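Local coordinates for tetrapyrrole methylase family protein (PDB 3HH1) that probably methylates the ribose 2'-hydroxyl of cytidine 1402 in 16S rRNA with S-adenosyl-L-methionine as donor, this chain being its N-terminal domain, at residues K5-V10 and P110-P115; Y9-P14 and D81-T86. All blocks are in the same frame, centred on the assembly; numbering follows the deposited sequence.

Contact 1 of 2, residues K5-V10 and P110-P115; sequences KGTLYV and PVVPVP
L8 and V10 on one side, and P110, V112 and V114 on the other, carry a ladder of four backbone hydrogen bonds that joins two parallel strands at one edge of the domain's alpha/beta fold. L8 N gives to P110 O and V112 N to L8 O, both at 2.9 Å; V10 N then binds V112 O, and V114 N closes the row on V10 O at 2.7 Å. L8 O and V112 O each also receive a CA-H, from V111 and Y9 respectively. Ahead of the ladder, P110 CD lies 3.4 Å from G6 O, a buried carbonyl with no polar partner in the model, while K5, with CB beside P110 CD, sends NZ on to G108 O. T7 OG1 meets P110 CG, and the two side chains cross at about a right angle. The other branch of T7, CG2, is anti to the backbone N (chi1 -68° for OG1) and presses on V112 CG2 at 3.5 Å, while also standing 3.5 Å over the centre of the Y9 ring. A serine here lacks CG2 and would probably open a gap between V112 CG2 and the Y9 ring, leaving the ring freer to turn. V112 and the Y9 side chain run side by side, pointing the same way. On the face of L8, V10 and V111, helix 98-106 covers L8 and V111, and I93 of the second subunit packs on V10, V111 and P113; there V10 CG2 touches V111 CG1 at 3.8 Å. On the side of the sheet that carries Y9, V114 CG2 comes obliquely to Y9 CD1 at 3.8 Å.

Contact 2 of 2, residues Y9-P14 and D81-T86; sequences YVVATP and DVALVT
D81 meets Y9 just before two parallel strands pair at the middle of the sheet, whose strand order, 3-2-4-1-5, is that of the N-terminal domain of tetrapyrrole (corrin/porphyrin) methylases. D81 CG is anti to its own carbonyl carbon (chi1 -54°), and the carboxylate comes to the rim of the Y9 ring, OD2 lying near the ring plane 3.7 Å from CE2 with the two planes 84° apart. One water joins their polar ends, 2.7 Å from Y9 OH and donating to D81 OD2 at 2.6 Å; the other carboxylate oxygen, OD1, takes the N-H of T7. V82 turns its side chain away from the neighbouring strand and pairs with Y9 through its carbonyl, which accepts from Y9 N. A83 puts CB on the same face as Y9, V11 and V85, the face that helix 23-31 covers through T28 and L29; A83 CB lies 4.3 Å from V11 CG2. The CA-H of A83 also points at Y9 O, and Y9 O accepts from L84 N. L84 O in turn accepts V11 N at 2.9 Å, an almost straight bond (176° at the hydrogen), together with a CA-H from V10. The L84 side chain lies on the opposite face, with V10, A12 and T86. V85 sends its CA-H to V11 O, which holds T86 N as well, at 3.1 Å. T86 sets its methyl CG2 4.2 Å from V10 CG1, the two side chains slanting past each other. I93 and P91 of the second subunit reach this face at V10 and A12. The ladder ends at T86 O, which accepts T13 N at 2.9 Å.

From the N terminus, the chain enters strand 8-13, which both contacts use. Contact 2 closes the inner loop, 66 residues, about half of them helical, returning as strand 82-87 on one side of it; contact 1 closes the outer one, in which the chain goes on through helix 98-106 and comes back as strand 111-114 on the other side. The smaller loop thus nests in the larger, and Y9 and V10 belong to both. The two contacts also touch directly where strand 8-13 is approached: T7 O of contact 1 probably accepts from V82 N of contact 2. Together they tie the sheet's centre to its last strand, beside the second subunit.

Contact 1 of 2, residues K5-V10 and P110-P115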
ATOM      1  N   LYS A   5      18.834  -4.763  13.024  1.00 24.62           N
ATOM      2  CA  LYS A   5      17.425  -4.931  12.764  1.00 23.84           C
ATOM      3  C   LYS A   5      17.253  -5.611  11.398  1.00 23.11           C
ATOM      4  O   LYS A   5      17.975  -5.291  10.438  1.00 23.87           O
ATOM      5  CB  LYS A   5      16.741  -3.564  12.716  1.00 24.23           C
ATOM      6  CG  LYS A   5      16.787  -2.762  13.968  1.00 25.53           C
ATOM      7  CD  LYS A   5      16.210  -1.343  13.766  1.00 27.65           C
ATOM      8  CE  LYS A   5      16.129  -0.611  15.095  1.00 29.25           C
ATOM      9  NZ  LYS A   5      15.532   0.740  15.026  1.00 31.10           N
ATOM     10  N   GLY A   6      16.310  -6.531  11.308  1.00 20.98           N
ATOM     11  CA  GLY A   6      15.887  -7.065  10.025  1.00 19.88           C
ATOM     12  C   GLY A   6      15.028  -6.046   9.325  1.00 18.90           C
ATOM     13  O   GLY A   6      14.463  -5.121   9.938  1.00 17.75           O
ATOM     14  N   THR A   7      14.931  -6.230   8.021  1.00 18.06           N
ATOM     15  CA  THR A   7      14.154  -5.382   7.143  1.00 17.29           C
ATOM     16  C   THR A   7      12.901  -6.111   6.725  1.00 16.57           C
ATOM     17  O   THR A   7      12.947  -7.312   6.399  1.00 16.02           O
ATOM     18  CB  THR A   7      15.012  -5.011   5.912  1.00 17.46           C
ATOM     19  OG1 THR A   7      16.084  -4.157   6.343  1.00 17.96           O
ATOM     20  CG2 THR A   7      14.196  -4.289   4.812  1.00 18.92           C
ATOM     21  N   LEU A   8      11.779  -5.378   6.730  1.00 15.18           N
ATOM     22  CA  LEU A   8      10.560  -5.851   6.123  1.00 15.26           C
ATOM     23  C   LEU A   8      10.571  -5.427   4.635  1.00 13.22           C
ATOM     24  O   LEU A   8      10.421  -4.209   4.325  1.00 16.36           O
ATOM     25  CB  LEU A   8       9.336  -5.294   6.807  1.00 15.31           C
ATOM     26  CG  LEU A   8       8.011  -5.849   6.283  1.00 17.25           C
ATOM     27  CD1 LEU A   8       7.881  -7.436   6.502  1.00 18.11           C
ATOM     28  CD2 LEU A   8       6.811  -5.138   6.867  1.00 20.55           C
ATOM     29  N   TYR A   9      10.781  -6.370   3.724  1.00 11.99           N
ATOM     30  CA  TYR A   9      10.716  -6.092   2.283  1.00 12.81           C
ATOM     31  C   TYR A   9       9.310  -6.287   1.772  1.00 14.24           C
ATOM     32  O   TYR A   9       8.723  -7.322   2.013  1.00 16.24           O
ATOM     33  CB  TYR A   9      11.633  -7.037   1.500  1.00 13.10           C
ATOM     34  CG  TYR A   9      13.091  -6.766   1.741  1.00 14.43           C
ATOM     35  CD1 TYR A   9      13.698  -5.650   1.209  1.00 16.57           C
ATOM     36  CD2 TYR A   9      13.851  -7.605   2.554  1.00 14.94           C
ATOM     37  CE1 TYR A   9      15.006  -5.375   1.439  1.00 18.59           C
ATOM     38  CE2 TYR A   9      15.152  -7.330   2.808  1.00 17.66           C
ATOM     39  CZ  TYR A   9      15.752  -6.223   2.235  1.00 18.81           C
ATOM     40  OH  TYR A   9      17.087  -5.942   2.484  1.00 20.04           O
ATOM     41  N   VAL A  10       8.741  -5.278   1.141  1.00 14.85           N
ATOM     42  CA  VAL A  10       7.412  -5.374   0.574  1.00 14.52           C
ATOM     43  C   VAL A  10       7.580  -5.655  -0.934  1.00 16.94           C
ATOM     44  O   VAL A  10       8.091  -4.811  -1.698  1.00 18.54           O
ATOM     45  CB  VAL A  10       6.584  -4.105   0.831  1.00 14.70           C
ATOM     46  CG1 VAL A  10       5.201  -4.310   0.291  1.00 13.37           C
ATOM     47  CG2 VAL A  10       6.543  -3.796   2.366  1.00 12.28           C
ATOM     48  N   PRO A 110      12.948  -1.061   9.569  1.00 26.08           N
ATOM     49  CA  PRO A 110      12.988  -0.610   8.182  1.00 26.93           C
ATOM     50  C   PRO A 110      11.961  -1.329   7.312  1.00 27.66           C
ATOM     51  O   PRO A 110      11.765  -2.533   7.478  1.00 27.33           O
ATOM     52  CB  PRO A 110      14.395  -0.970   7.716  1.00 28.61           C
ATOM     53  CG  PRO A 110      15.072  -1.598   8.781  1.00 27.55           C
ATOM     54  CD  PRO A 110      14.210  -1.684   9.986  1.00 27.44           C
ATOM     55  N   VAL A 111      11.260  -0.576   6.477  1.00 27.64           N
ATOM     56  CA  VAL A 111      10.265  -1.142   5.558  1.00 27.61           C
ATOM     57  C   VAL A 111      10.681  -0.663   4.173  1.00 29.44           C
ATOM     58  O   VAL A 111      10.780   0.553   3.953  1.00 30.19           O
ATOM     59  CB  VAL A 111       8.842  -0.688   5.870  1.00 27.72           C
ATOM     60  CG1 VAL A 111       7.851  -1.280   4.840  1.00 27.00           C
ATOM     61  CG2 VAL A 111       8.445  -1.102   7.354  1.00 24.99           C
ATOM     62  N   VAL A 112      10.979  -1.608   3.294  1.00 28.66           N
ATOM     63  CA  VAL A 112      11.610  -1.325   2.012  1.00 30.33           C
ATOM     64  C   VAL A 112      10.841  -1.940   0.870  1.00 28.81           C
ATOM     65  O   VAL A 112      10.625  -3.156   0.835  1.00 28.11           O
ATOM     66  CB  VAL A 112      13.052  -1.872   1.988  1.00 28.83           C
ATOM     67  CG1 VAL A 112      13.707  -1.686   0.569  1.00 32.10           C
ATOM     68  CG2 VAL A 112      13.856  -1.208   3.096  1.00 32.95           C
ATOM     69  N   PRO A 113      10.451  -1.112  -0.107  1.00 29.69           N
ATOM     70  CA  PRO A 113       9.732  -1.673  -1.251  1.00 29.60           C
ATOM     71  C   PRO A 113      10.672  -2.389  -2.216  1.00 30.95           C
ATOM     72  O   PRO A 113      11.792  -1.922  -2.416  1.00 30.29           O
ATOM     73  CB  PRO A 113       9.120  -0.429  -1.905  1.00 30.77           C
ATOM     74  CG  PRO A 113      10.032   0.717  -1.526  1.00 31.37           C
ATOM     75  CD  PRO A 113      10.575   0.359  -0.165  1.00 30.36           C
ATOM     76  N   VAL A 114      10.221  -3.496  -2.794  1.00 32.63           N
ATOM     77  CA  VAL A 114      10.987  -4.164  -3.837  1.00 34.93           C
ATOM     78  C   VAL A 114      10.176  -4.089  -5.134  1.00 38.67           C
ATOM     79  O   VAL A 114       9.194  -4.829  -5.257  1.00 39.18           O
ATOM     80  CB  VAL A 114      11.340  -5.588  -3.480  1.00 34.67           C
ATOM     81  CG1 VAL A 114      12.221  -6.208  -4.609  1.00 33.49           C
ATOM     82  CG2 VAL A 114      12.069  -5.564  -2.180  1.00 32.76           C
ATOM     83  N   PRO A 115      10.599  -3.171  -6.055  1.00 43.50           N
ATOM     84  CA  PRO A 115       9.971  -2.784  -7.343  1.00 46.53           C
ATOM     85  C   PRO A 115       9.668  -3.957  -8.239  1.00 47.26           C
ATOM     86  O   PRO A 115      10.609  -4.653  -8.614  1.00 49.95           O
ATOM     87  CB  PRO A 115      11.037  -1.884  -7.983  1.00 46.51           C
ATOM     88  CG  PRO A 115      11.785  -1.319  -6.801  1.00 45.82           C
ATOM     89  CD  PRO A 115      11.829  -2.373  -5.815  1.00 43.45           C
TER

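Contact 2 of 2, residues Y9-P14 and D81-T86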
ATOM      1  N   TYR A   9      10.781  -6.370   3.724  1.00 11.99           N
ATOM      2  CA  TYR A   9      10.716  -6.092   2.283  1.00 12.81           C
ATOM      3  C   TYR A   9       9.310  -6.287   1.772  1.00 14.24           C
ATOM      4  O   TYR A   9       8.723  -7.322   2.013  1.00 16.24           O
ATOM      5  CB  TYR A   9      11.633  -7.037   1.500  1.00 13.10           C
ATOM      6  CG  TYR A   9      13.091  -6.766   1.741  1.00 14.43           C
ATOM      7  CD1 TYR A   9      13.698  -5.650   1.209  1.00 16.57           C
ATOM      8  CD2 TYR A   9      13.851  -7.605   2.554  1.00 14.94           C
ATOM      9  CE1 TYR A   9      15.006  -5.375   1.439  1.00 18.59           C
ATOM     10  CE2 TYR A   9      15.152  -7.330   2.808  1.00 17.66           C
ATOM     11  CZ  TYR A   9      15.752  -6.223   2.235  1.00 18.81           C
ATOM     12  OH  TYR A   9      17.087  -5.942   2.484  1.00 20.04           O
ATOM     13  N   VAL A  10       8.741  -5.278   1.141  1.00 14.85           N
ATOM     14  CA  VAL A  10       7.412  -5.374   0.574  1.00 14.52           C
ATOM     15  C   VAL A  10       7.580  -5.655  -0.934  1.00 16.94           C
ATOM     16  O   VAL A  10       8.091  -4.811  -1.698  1.00 18.54           O
ATOM     17  CB  VAL A  10       6.584  -4.105   0.831  1.00 14.70           C
ATOM     18  CG1 VAL A  10       5.201  -4.310   0.291  1.00 13.37           C
ATOM     19  CG2 VAL A  10       6.543  -3.796   2.366  1.00 12.28           C
ATOM     20  N   VAL A  11       7.117  -6.835  -1.345  1.00 17.02           N
ATOM     21  CA  VAL A  11       7.320  -7.354  -2.673  1.00 19.23           C
ATOM     22  C   VAL A  11       5.975  -7.458  -3.380  1.00 20.95           C
ATOM     23  O   VAL A  11       5.082  -8.202  -2.931  1.00 21.20           O
ATOM     24  CB  VAL A  11       8.013  -8.733  -2.611  1.00 19.13           C
ATOM     25  CG1 VAL A  11       8.340  -9.199  -4.022  1.00 22.72           C
ATOM     26  CG2 VAL A  11       9.295  -8.666  -1.730  1.00 20.10           C
ATOM     27  N   ALA A  12       5.800  -6.697  -4.465  1.00 22.55           N
ATOM     28  CA  ALA A  12       4.565  -6.724  -5.232  1.00 24.83           C
ATOM     29  C   ALA A  12       4.621  -7.881  -6.219  1.00 26.16           C
ATOM     30  O   ALA A  12       5.633  -8.051  -6.874  1.00 28.25           O
ATOM     31  CB  ALA A  12       4.361  -5.405  -5.998  1.00 25.08           C
ATOM     32  N   THR A  13       3.564  -8.689  -6.310  1.00 26.27           N
ATOM     33  CA  THR A  13       3.599  -9.862  -7.177  1.00 27.43           C
ATOM     34  C   THR A  13       2.402  -9.846  -8.108  1.00 27.87           C
ATOM     35  O   THR A  13       1.306  -9.580  -7.673  1.00 28.47           O
ATOM     36  CB  THR A  13       3.664 -11.214  -6.377  1.00 27.92           C
ATOM     37  OG1 THR A  13       2.543 -11.341  -5.502  1.00 29.44           O
ATOM     38  CG2 THR A  13       4.956 -11.293  -5.499  1.00 27.99           C
ATOM     39  N   PRO A  14       2.624 -10.103  -9.406  1.00 28.65           N
ATOM     40  CA  PRO A  14       1.512 -10.117 -10.394  1.00 29.42           C
ATOM     41  C   PRO A  14       0.744 -11.421 -10.299  1.00 30.31           C
ATOM     42  O   PRO A  14       1.272 -12.407  -9.765  1.00 31.26           O
ATOM     43  CB  PRO A  14       2.244 -10.056 -11.727  1.00 29.75           C
ATOM     44  CG  PRO A  14       3.520 -10.820 -11.460  1.00 28.97           C
ATOM     45  CD  PRO A  14       3.911 -10.455 -10.022  1.00 28.40           C
ATOM     46  N   ASP A  81      15.365 -10.763   7.995  1.00 18.81           N
ATOM     47  CA  ASP A  81      14.448 -10.150   7.056  1.00 18.96           C
ATOM     48  C   ASP A  81      13.153 -10.925   6.927  1.00 17.72           C
ATOM     49  O   ASP A  81      13.111 -12.143   7.139  1.00 20.52           O
ATOM     50  CB  ASP A  81      15.117 -10.023   5.708  1.00 19.64           C
ATOM     51  CG  ASP A  81      16.436  -9.307   5.799  1.00 23.21           C
ATOM     52  OD1 ASP A  81      16.642  -8.554   6.801  1.00 29.88           O
ATOM     53  OD2 ASP A  81      17.281  -9.503   4.882  1.00 26.90           O
ATOM     54  N   VAL A  82      12.107 -10.212   6.563  1.00 17.45           N
ATOM     55  CA  VAL A  82      10.810 -10.799   6.264  1.00 16.62           C
ATOM     56  C   VAL A  82      10.327 -10.179   4.966  1.00 16.69           C
ATOM     57  O   VAL A  82      10.540  -8.995   4.774  1.00 15.00           O
ATOM     58  CB  VAL A  82       9.800 -10.487   7.400  1.00 16.66           C
ATOM     59  CG1 VAL A  82       8.389 -10.956   7.033  1.00 14.75           C
ATOM     60  CG2 VAL A  82      10.255 -11.131   8.712  1.00 17.56           C
ATOM     61  N   ALA A  83       9.681 -10.968   4.089  1.00 15.59           N
ATOM     62  CA  ALA A  83       9.131 -10.441   2.863  1.00 16.09           C
ATOM     63  C   ALA A  83       7.616 -10.457   2.989  1.00 15.23           C
ATOM     64  O   ALA A  83       7.063 -11.489   3.293  1.00 16.80           O
ATOM     65  CB  ALA A  83       9.575 -11.286   1.641  1.00 16.05           C
ATOM     66  N   LEU A  84       6.985  -9.308   2.836  1.00 16.96           N
ATOM     67  CA  LEU A  84       5.518  -9.217   2.786  1.00 16.95           C
ATOM     68  C   LEU A  84       5.131  -9.190   1.300  1.00 16.99           C
ATOM     69  O   LEU A  84       5.574  -8.324   0.559  1.00 15.92           O
ATOM     70  CB  LEU A  84       5.055  -7.931   3.491  1.00 17.32           C
ATOM     71  CG  LEU A  84       3.572  -7.579   3.379  1.00 19.06           C
ATOM     72  CD1 LEU A  84       2.728  -8.684   3.917  1.00 20.42           C
ATOM     73  CD2 LEU A  84       3.379  -6.284   4.175  1.00 23.16           C
ATOM     74  N   VAL A  85       4.329 -10.161   0.875  0.50 17.38           N
ATOM     75  CA  VAL A  85       3.870 -10.175  -0.485  0.50 18.56           C
ATOM     76  C   VAL A  85       2.539  -9.444  -0.533  0.50 19.97           C
ATOM     77  O   VAL A  85       1.718  -9.522   0.377  0.50 18.99           O
ATOM     78  CB  VAL A  85       3.761 -11.594  -1.054  0.50 18.88           C
ATOM     79  CG1 VAL A  85       5.155 -12.250  -1.066  0.50 18.36           C
ATOM     80  CG2 VAL A  85       2.799 -12.400  -0.260  0.50 19.69           C
ATOM     81  N   THR A  86       2.365  -8.681  -1.591  1.00 21.48           N
ATOM     82  CA  THR A  86       1.121  -8.009  -1.843  1.00 24.49           C
ATOM     83  C   THR A  86       0.838  -8.240  -3.302  1.00 25.95           C
ATOM     84  O   THR A  86       1.710  -8.686  -4.045  1.00 25.96           O
ATOM     85  CB  THR A  86       1.179  -6.490  -1.517  1.00 25.98           C
ATOM     86  OG1 THR A  86       2.147  -5.840  -2.355  1.00 29.51           O
ATOM     87  CG2 THR A  86       1.533  -6.262  -0.035  1.00 28.25           C
TER
HETATM   88  O   HOH W   1      18.520  -7.328   4.272  1.00 20.19           O